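Klebicin C activity (Klebsiella pneumoniae, PDB 7NNA) is a bacteriocin from Klebsiella whose Tol-binding domain probably takes part in importing the toxin into target cells through the outer-membrane efflux channel TolC. Local coordinates at residues A[49-54]-A[136-141]. Sequence-based numbering, arbitrary orientation. Where two conformers were deposited one is given.
Sequences AAMLSQ and EEQRKQ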
# COMPACT_ATOMS: atom_id res chain seq x y z
N ALA A 49 8.99 -5.24 2.54
CA ALA A 49 9.88 -6.15 1.83
C ALA A 49 10.87 -5.35 0.95
O ALA A 49 12.06 -5.71 0.86
CB ALA A 49 9.07 -7.12 0.98
N ALA A 50 10.42 -4.26 0.32
CA ALA A 50 11.30 -3.41 -0.48
C ALA A 50 12.37 -2.64 0.42
O ALA A 50 13.48 -2.38 -0.06
CB ALA A 50 10.46 -2.43 -1.32
N MSE A 51 12.04 -2.27 1.67
CA MSE A 51 13.00 -1.61 2.56
C MSE A 51 14.12 -2.64 2.87
O MSE A 51 15.30 -2.31 2.71
CB MSE A 51 12.35 -1.18 3.89
CG MSE A 51 11.19 -0.17 3.72
SE MSE A 51 10.17 0.13 5.37
CE MSE A 51 8.79 1.07 4.59
N LEU A 52 13.73 -3.91 3.15
CA LEU A 52 14.68 -5.01 3.43
C LEU A 52 15.64 -5.25 2.23
O LEU A 52 16.87 -5.38 2.40
CB LEU A 52 13.91 -6.32 3.78
CG LEU A 52 14.81 -7.57 4.06
CD1 LEU A 52 14.28 -8.42 5.20
CD2 LEU A 52 15.07 -8.42 2.77
N SER A 53 15.07 -5.29 1.03
CA SER A 53 15.87 -5.53 -0.18
C SER A 53 16.82 -4.35 -0.47
O SER A 53 17.91 -4.55 -1.01
CB SER A 53 14.93 -5.75 -1.36
OG SER A 53 15.67 -5.96 -2.55
N GLN A 54 16.37 -3.13 -0.17
CA GLN A 54 17.19 -1.92 -0.35
C GLN A 54 18.39 -1.97 0.67
O GLN A 54 19.56 -1.73 0.27
CB GLN A 54 16.29 -0.68 -0.11
CG GLN A 54 17.05 0.64 -0.09
CD GLN A 54 17.42 1.03 1.31
OE1 GLN A 54 18.61 1.18 1.66
NE2 GLN A 54 16.40 1.16 2.16
N GLU A 136 8.60 3.43 -5.01
CA GLU A 136 7.34 3.08 -5.73
C GLU A 136 6.37 2.30 -4.86
O GLU A 136 5.17 2.56 -4.92
CB GLU A 136 7.67 2.32 -7.03
CG GLU A 136 6.47 1.79 -7.82
CD GLU A 136 5.48 2.84 -8.31
OE1 GLU A 136 5.83 4.04 -8.33
OE2 GLU A 136 4.34 2.46 -8.64
N GLU A 137 6.85 1.36 -4.03
CA GLU A 137 5.92 0.61 -3.17
C GLU A 137 5.30 1.56 -2.10
O GLU A 137 4.16 1.37 -1.71
CB GLU A 137 6.63 -0.56 -2.49
CG GLU A 137 7.04 -1.66 -3.49
CD GLU A 137 6.00 -2.14 -4.50
OE1 GLU A 137 4.82 -2.33 -4.15
OE2 GLU A 137 6.39 -2.34 -5.67
N GLN A 138 6.07 2.54 -1.59
CA GLN A 138 5.54 3.52 -0.64
C GLN A 138 4.55 4.43 -1.35
O GLN A 138 3.52 4.76 -0.77
CB GLN A 138 6.71 4.36 -0.08
CG GLN A 138 7.59 3.50 0.83
CD GLN A 138 8.82 4.25 1.38
OE1 GLN A 138 9.57 3.69 2.16
NE2 GLN A 138 9.09 5.48 0.98
N ARG A 139 4.80 4.80 -2.61
CA ARG A 139 3.85 5.64 -3.36
C ARG A 139 2.51 4.88 -3.50
O ARG A 139 1.41 5.47 -3.29
CB ARG A 139 4.44 5.97 -4.77
CG ARG A 139 3.57 6.95 -5.59
CD ARG A 139 3.89 6.96 -7.13
NE ARG A 139 3.55 5.67 -7.77
CZ ARG A 139 2.32 5.30 -8.11
NH1 ARG A 139 1.29 6.11 -7.90
NH2 ARG A 139 2.10 4.10 -8.63
N LYS A 140 2.60 3.60 -3.90
CA LYS A 140 1.37 2.82 -4.09
C LYS A 140 0.62 2.65 -2.77
O LYS A 140 -0.62 2.66 -2.74
CB LYS A 140 1.70 1.44 -4.67
CG LYS A 140 2.27 1.59 -6.07
CD LYS A 140 2.43 0.30 -6.82
CE LYS A 140 3.38 -0.63 -6.17
NZ LYS A 140 3.36 -1.99 -6.80
N GLN A 141 1.36 2.42 -1.68
CA GLN A 141 0.74 2.30 -0.36
C GLN A 141 -0.05 3.58 0.01
O GLN A 141 -1.19 3.47 0.46
CB GLN A 141 1.83 2.01 0.71
CG GLN A 141 1.13 1.65 2.06
CD GLN A 141 2.15 1.48 3.18
OE1 GLN A 141 3.28 1.05 2.92
NE2 GLN A 141 1.79 1.88 4.39
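Ala50 meets Glu137, and Met51 meets Gln138, where the two long helices 14-79 and 93-197 pack antiparallel as a helical hairpin. This elongated hairpin is the body of the Tol-binding domain. The contact is thin: 116 Å² is buried, both sides summed, and there is no hydrogen bond between the segments.

Along 136-141, Glu136 comes first and forms a salt bridge within its own helix, with Arg139. Arg139 grips its carboxylate side-on, with NE 2.9 Å from OE1 and NH2 2.8 Å from OE2. Both oxygens are met on the syn side, and both bonds are nearly straight.

Glu137 follows; its CA and that of Ala50 are the nearest CA pair of the two segments, 7.2 Å apart. The methyl CB of Ala50 lies 4.1 Å from CG of Glu137. A bend at chi2 (-47°) turns the carboxylate away from Ala50. OE1 accepts a hydrogen bond from Gln43, further along the same helix as Ala50, and forms a salt bridge with Lys140 NZ at 3.0 Å. These partners would hold the carboxylate in place.

Gln138 reaches across with an extended chain (chi2 177°). Met51, a selenomethionine, is extended beyond CG too, and the two side chains cross at about a right angle. The amide oxygen of Gln138 also accepts a hydrogen bond from Gln134 NE2. Its touch on Met51 is van der Waals contact, with methyl CE 3.7 Å from OE1.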